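PDB 4JWO: phosphate binding protein, which probably binds phosphate outside the cytoplasmic membrane and serves its uptake into the cell. Local coordinates for residues F105-I119 and R284-R297. Residues are numbered along the deposited sequence; the frame is centred on the assembly and turned at random.
With SO4 (sulfate ion), chain B.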
loop_
_atom_site.group_PDB
_atom_site.type_symbol
_atom_site.label_atom_id
_atom_site.label_comp_id
_atom_site.label_asym_id
_atom_site.label_seq_id
_atom_site.Cartn_x
_atom_site.Cartn_y
_atom_site.Cartn_z
ATOM N N PHE A 105 7.911 -6.853 16.777
ATOM C CA PHE A 105 8.312 -8.145 16.240
ATOM C C PHE A 105 9.651 -8.544 16.838
ATOM O O PHE A 105 9.824 -9.664 17.307
ATOM C CB PHE A 105 8.435 -8.025 14.722
ATOM C CG PHE A 105 8.548 -9.342 13.996
ATOM C CD1 PHE A 105 7.462 -10.199 13.904
ATOM C CD2 PHE A 105 9.731 -9.700 13.366
ATOM C CE1 PHE A 105 7.558 -11.399 13.206
ATOM C CE2 PHE A 105 9.836 -10.900 12.665
ATOM C CZ PHE A 105 8.746 -11.750 12.585
ATOM N N ILE A 106 10.592 -7.608 16.819
ATOM C CA ILE A 106 11.927 -7.830 17.372
ATOM C C ILE A 106 11.860 -8.009 18.892
ATOM O O ILE A 106 12.597 -8.817 19.461
ATOM C CB ILE A 106 12.889 -6.674 16.994
ATOM C CG1 ILE A 106 13.211 -6.731 15.499
ATOM C CG2 ILE A 106 14.176 -6.733 17.808
ATOM C CD1 ILE A 106 13.677 -5.407 14.918
ATOM N N ALA A 107 10.963 -7.270 19.542
ATOM C CA ALA A 107 10.766 -7.393 20.987
ATOM C C ALA A 107 9.948 -8.635 21.355
ATOM O O ALA A 107 9.703 -8.899 22.538
ATOM C CB ALA A 107 10.112 -6.133 21.546
ATOM N N GLU A 108 9.530 -9.385 20.335
ATOM C CA GLU A 108 8.791 -10.639 20.498
ATOM C C GLU A 108 7.474 -10.467 21.247
ATOM O O GLU A 108 7.111 -11.293 22.084
ATOM C CB GLU A 108 9.665 -11.704 21.167
ATOM C CG GLU A 108 10.887 -12.073 20.339
ATOM C CD GLU A 108 11.607 -13.298 20.861
ATOM O OE1 GLU A 108 12.367 -13.175 21.846
ATOM O OE2 GLU A 108 11.407 -14.389 20.283
ATOM N N GLU A 109 6.760 -9.395 20.924
ATOM C CA GLU A 109 5.500 -9.077 21.582
ATOM C C GLU A 109 4.300 -9.323 20.665
ATOM O O GLU A 109 3.154 -9.112 21.065
ATOM C CB GLU A 109 5.523 -7.628 22.086
ATOM C CG GLU A 109 6.556 -7.386 23.191
ATOM C CD GLU A 109 6.950 -5.923 23.336
ATOM O OE1 GLU A 109 6.608 -5.113 22.442
ATOM O OE2 GLU A 109 7.622 -5.592 24.340
ATOM N N ILE A 110 4.575 -9.768 19.439
ATOM C CA ILE A 110 3.536 -10.115 18.463
ATOM C C ILE A 110 3.912 -11.375 17.659
ATOM O O ILE A 110 5.053 -11.830 17.709
ATOM C CB ILE A 110 3.250 -8.951 17.479
ATOM C CG1 ILE A 110 4.513 -8.572 16.706
ATOM C CG2 ILE A 110 2.678 -7.737 18.215
ATOM C CD1 ILE A 110 4.279 -7.511 15.643
ATOM N N ASP A 111 2.957 -11.919 16.906
ATOM C CA ASP A 111 3.179 -13.156 16.148
ATOM C C ASP A 111 3.402 -12.912 14.663
ATOM O O ASP A 111 4.169 -13.620 14.010
ATOM C CB ASP A 111 1.976 -14.086 16.295
ATOM C CG ASP A 111 1.701 -14.451 17.731
ATOM O OD1 ASP A 111 2.672 -14.645 18.487
ATOM O OD2 ASP A 111 0.511 -14.533 18.100
ATOM N N VAL A 112 2.703 -11.916 14.135
ATOM C CA VAL A 112 2.687 -11.631 12.704
ATOM C C VAL A 112 2.765 -10.129 12.496
ATOM O O VAL A 112 2.093 -9.377 13.194
ATOM C CB VAL A 112 1.372 -12.136 12.062
ATOM C CG1 VAL A 112 1.247 -11.655 10.626
ATOM C CG2 VAL A 112 1.294 -13.650 12.122
ATOM N N THR A 113 3.579 -9.678 11.548
ATOM C CA THR A 113 3.623 -8.249 11.271
ATOM C C THR A 113 3.509 -7.941 9.774
ATOM O O THR A 113 4.101 -8.627 8.935
ATOM C CB THR A 113 4.852 -7.575 11.932
ATOM O OG1 THR A 113 4.677 -6.153 11.937
ATOM C CG2 THR A 113 6.143 -7.948 11.217
ATOM N N GLY A 114 2.714 -6.925 9.459
ATOM C CA GLY A 114 2.480 -6.504 8.082
ATOM C C GLY A 114 3.428 -5.375 7.733
ATOM O O GLY A 114 3.620 -4.460 8.533
ATOM N N ALA A 115 4.035 -5.436 6.552
ATOM C CA ALA A 115 5.050 -4.460 6.180
ATOM C C ALA A 115 4.777 -3.907 4.796
ATOM O O ALA A 115 4.441 -4.660 3.882
ATOM C CB ALA A 115 6.424 -5.095 6.219
ATOM N N SER A 116 4.923 -2.594 4.646
ATOM C CA SER A 116 4.734 -1.991 3.331
ATOM C C SER A 116 6.065 -1.902 2.595
ATOM O O SER A 116 6.148 -1.345 1.510
ATOM C CB SER A 116 4.107 -0.610 3.452
ATOM O OG SER A 116 4.988 0.276 4.105
ATOM N N ARG A 117 7.100 -2.474 3.191
ATOM C CA ARG A 117 8.412 -2.559 2.566
ATOM C C ARG A 117 9.074 -3.787 3.143
ATOM O O ARG A 117 8.684 -4.243 4.218
ATOM C CB ARG A 117 9.249 -1.329 2.917
ATOM C CG ARG A 117 9.330 -1.069 4.409
ATOM C CD ARG A 117 10.614 -0.376 4.812
ATOM N NE ARG A 117 10.599 -0.025 6.233
ATOM C CZ ARG A 117 10.863 -0.879 7.216
ATOM N NH1 ARG A 117 11.172 -2.137 6.930
ATOM N NH2 ARG A 117 10.818 -0.477 8.485
ATOM N N PRO A 118 10.084 -4.323 2.453
ATOM C CA PRO A 118 10.805 -5.456 3.036
ATOM C C PRO A 118 11.495 -5.060 4.339
ATOM O O PRO A 118 11.843 -3.891 4.534
ATOM C CB PRO A 118 11.854 -5.780 1.974
ATOM C CG PRO A 118 11.296 -5.238 0.703
ATOM C CD PRO A 118 10.576 -3.991 1.104
ATOM N N ILE A 119 11.677 -6.035 5.225
ATOM C CA ILE A 119 12.497 -5.869 6.415
ATOM C C ILE A 119 13.856 -5.266 6.051
ATOM O O ILE A 119 14.448 -5.632 5.034
ATOM C CB ILE A 119 12.659 -7.230 7.134
ATOM C CG1 ILE A 119 13.291 -7.066 8.515
ATOM C CG2 ILE A 119 13.440 -8.242 6.275
ATOM C CD1 ILE A 119 13.386 -8.373 9.257
ATOM N N ARG A 284 3.869 -0.962 -5.118
ATOM C CA ARG A 284 4.854 -1.717 -4.356
ATOM C C ARG A 284 4.213 -2.962 -3.769
ATOM O O ARG A 284 3.005 -2.986 -3.519
ATOM C CB ARG A 284 5.426 -0.855 -3.229
ATOM C CG ARG A 284 4.423 -0.496 -2.142
ATOM C CD ARG A 284 5.058 0.459 -1.173
ATOM N NE ARG A 284 4.115 0.964 -0.186
ATOM C CZ ARG A 284 4.449 1.805 0.791
ATOM N NH1 ARG A 284 5.697 2.240 0.899
ATOM N NH2 ARG A 284 3.534 2.221 1.646
ATOM N N PRO A 285 5.029 -3.998 -3.520
ATOM C CA PRO A 285 4.510 -5.230 -2.930
ATOM C C PRO A 285 4.243 -5.053 -1.442
ATOM O O PRO A 285 4.903 -4.246 -0.784
ATOM C CB PRO A 285 5.641 -6.233 -3.166
ATOM C CG PRO A 285 6.894 -5.381 -3.242
ATOM C CD PRO A 285 6.453 -4.095 -3.887
ATOM N N LEU A 286 3.270 -5.798 -0.926
ATOM C CA LEU A 286 2.970 -5.799 0.504
ATOM C C LEU A 286 3.332 -7.145 1.103
ATOM O O LEU A 286 3.170 -8.180 0.451
ATOM C CB LEU A 286 1.491 -5.522 0.725
ATOM C CG LEU A 286 0.970 -4.180 0.212
ATOM C CD1 LEU A 286 -0.477 -3.996 0.647
ATOM C CD2 LEU A 286 1.846 -3.047 0.743
ATOM N N PHE A 287 3.810 -7.132 2.349
ATOM C CA PHE A 287 4.321 -8.335 2.991
ATOM C C PHE A 287 3.681 -8.651 4.337
ATOM O O PHE A 287 3.240 -7.764 5.069
ATOM C CB PHE A 287 5.839 -8.240 3.194
ATOM C CG PHE A 287 6.596 -7.936 1.934
ATOM C CD1 PHE A 287 7.034 -8.959 1.116
ATOM C CD2 PHE A 287 6.847 -6.624 1.562
ATOM C CE1 PHE A 287 7.731 -8.679 -0.051
ATOM C CE2 PHE A 287 7.538 -6.339 0.393
ATOM C CZ PHE A 287 7.973 -7.369 -0.412
ATOM N N ILE A 288 3.668 -9.938 4.649
ATOM C CA ILE A 288 3.342 -10.425 5.980
ATOM C C ILE A 288 4.538 -11.234 6.465
ATOM O O ILE A 288 5.054 -12.082 5.734
ATOM C CB ILE A 288 2.083 -11.313 5.947
ATOM C CG1 ILE A 288 0.825 -10.444 5.866
ATOM C CG2 ILE A 288 2.029 -12.233 7.169
ATOM C CD1 ILE A 288 0.402 -9.830 7.202
ATOM N N TYR A 289 4.992 -10.954 7.686
ATOM C CA TYR A 289 6.118 -11.665 8.290
ATOM C C TYR A 289 5.662 -12.434 9.510
ATOM O O TYR A 289 4.832 -11.955 10.280
ATOM C CB TYR A 289 7.198 -10.679 8.749
ATOM C CG TYR A 289 8.014 -10.070 7.640
ATOM C CD1 TYR A 289 7.554 -8.969 6.935
ATOM C CD2 TYR A 289 9.255 -10.589 7.306
ATOM C CE1 TYR A 289 8.305 -8.408 5.919
ATOM C CE2 TYR A 289 10.010 -10.033 6.301
ATOM C CZ TYR A 289 9.534 -8.947 5.611
ATOM O OH TYR A 289 10.299 -8.405 4.600
ATOM N N THR A 290 6.212 -13.627 9.692
ATOM C CA THR A 290 6.105 -14.312 10.966
ATOM C C THR A 290 7.424 -15.050 11.160
ATOM O O THR A 290 8.400 -14.729 10.492
ATOM C CB THR A 290 4.877 -15.246 11.021
ATOM O OG1 THR A 290 4.719 -15.755 12.353
ATOM C CG2 THR A 290 5.028 -16.397 10.052
ATOM N N THR A 291 7.482 -16.003 12.079
ATOM C CA THR A 291 8.732 -16.712 12.309
ATOM C C THR A 291 8.531 -18.210 12.159
ATOM O O THR A 291 7.405 -18.698 12.201
ATOM C CB THR A 291 9.330 -16.390 13.696
ATOM O OG1 THR A 291 8.642 -17.135 14.708
ATOM C CG2 THR A 291 9.217 -14.907 13.996
ATOM N N LYS A 292 9.632 -18.933 11.977
ATOM C CA LYS A 292 9.596 -20.380 11.853
ATOM C C LYS A 292 9.050 -21.010 13.132
ATOM O O LYS A 292 8.283 -21.971 13.085
ATOM C CB LYS A 292 11.003 -20.903 11.545
ATOM C CG LYS A 292 11.084 -22.365 11.159
ATOM C CD LYS A 292 12.466 -22.678 10.582
ATOM C CE LYS A 292 12.693 -24.175 10.421
ATOM N NZ LYS A 292 11.801 -24.776 9.390
ATOM N N ALA A 293 9.430 -20.448 14.277
ATOM C CA ALA A 293 8.950 -20.949 15.558
ATOM C C ALA A 293 7.441 -20.767 15.727
ATOM O O ALA A 293 6.755 -21.670 16.205
ATOM C CB ALA A 293 9.710 -20.299 16.710
ATOM N N LYS A 294 6.922 -19.604 15.338
ATOM C CA LYS A 294 5.488 -19.341 15.457
ATOM C C LYS A 294 4.680 -20.256 14.547
ATOM O O LYS A 294 3.540 -20.596 14.851
ATOM C CB LYS A 294 5.162 -17.882 15.133
ATOM C CG LYS A 294 5.835 -16.848 16.019
ATOM C CD LYS A 294 5.118 -16.670 17.338
ATOM C CE LYS A 294 5.732 -15.527 18.134
ATOM N NZ LYS A 294 5.021 -15.324 19.426
ATOM N N LEU A 295 5.276 -20.643 13.424
ATOM C CA LEU A 295 4.612 -21.514 12.458
ATOM C C LEU A 295 4.410 -22.944 12.972
ATOM O O LEU A 295 3.681 -23.729 12.362
ATOM C CB LEU A 295 5.360 -21.502 11.121
ATOM C CG LEU A 295 5.028 -20.259 10.294
ATOM C CD1 LEU A 295 6.048 -20.025 9.196
ATOM C CD2 LEU A 295 3.637 -20.393 9.702
ATOM N N LYS A 296 5.046 -23.274 14.095
ATOM C CA LYS A 296 4.818 -24.553 14.760
ATOM C C LYS A 296 3.439 -24.573 15.406
ATOM O O LYS A 296 2.860 -25.635 15.623
ATOM C CB LYS A 296 5.890 -24.824 15.823
ATOM C CG LYS A 296 7.265 -25.149 15.269
ATOM C CD LYS A 296 8.275 -25.315 16.398
ATOM C CE LYS A 296 9.685 -25.499 15.865
ATOM N NZ LYS A 296 9.884 -26.833 15.239
ATOM N N ARG A 297 2.930 -23.388 15.733
ATOM C CA ARG A 297 1.573 -23.243 16.249
ATOM C C ARG A 297 0.624 -23.357 15.064
ATOM O O ARG A 297 0.680 -22.542 14.146
ATOM C CB ARG A 297 1.399 -21.891 16.948
ATOM C CG ARG A 297 2.207 -21.730 18.236
ATOM C CD ARG A 297 2.261 -20.274 18.683
ATOM N NE ARG A 297 0.982 -19.599 18.489
ATOM C CZ ARG A 297 0.796 -18.290 18.623
ATOM N NH1 ARG A 297 1.811 -17.505 18.960
ATOM N NH2 ARG A 297 -0.405 -17.766 18.419
HETATM S S SO4 B . 3.596 2.207 7.066
HETATM O O1 SO4 B . 3.225 3.335 6.219
HETATM O O2 SO4 B . 3.899 1.029 6.265
HETATM O O3 SO4 B . 4.785 2.574 7.815
HETATM O O4 SO4 B . 2.472 1.903 7.959
HETATM O O HOH W 1 7.216 -2.761 -0.741
#
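Tyr-289 sets its CG beside its backbone N, opposite the carbonyl carbon (chi1 -74°), sending the ring along strand 112-115 to the extended segment that follows it. Ala-115 CB lies at the ring edge, 3.8 Å from CE1, while the hydroxyl receives the backbone N-H of Ile-119 in a nearly straight bond (N to OH 2.8 Å, 172° at the hydrogen) and forms a weak one with Glu-136 OE1. Phe-102 meets the ring edge-to-face. A phenylalanine here would keep the ring but would probably leave the Ile-119 N-H without its acceptor and lose the Glu-136 bond, freeing the 117-119 segment to shift. Phe-287, on the same sheet face, points CE2 at Pro-118, whose CD is 3.9 Å away. Thr-113 with Tyr-289 and Ala-115 with Phe-287 are antiparallel hydrogen-bonded pairs, with Gly-114 opposite Ile-288 the non-hydrogen-bonded pair between them. Strand 61-67 runs parallel along the other edge of strand 112-115, so the antiparallel strand 283-291 makes the sheet mixed, in a domain of the periplasmic binding protein superfamily. On the face opposite Tyr-289, Val-112 CG1 packs 3.6 Å from Ile-288 CG2. Just before strand 112-115, Asp-111 O accepts from Thr-290 OG1, still within strand 283-291. The Asp-111 carboxylate crosses the Arg-297 guanidinium with planes 84° apart, which fits the weak bonds between them; Lys-294 NZ meets OD1 nearly head-on at 2.6 Å. Arg-297 also pairs with Glu-299. At the other end, Ser-116 CB lies over one face of the Arg-284 guanidinium, 3.4 Å from NH2; Glu-205 pairs with that arginine. Thr-98, Ser-68 and Ser-69 hydrogen-bond a sulfate, probably from the crystallisation liquor, consistent with a phosphate site; the very short bond from Ser-116 OG, in one of two conformers, is doubtful.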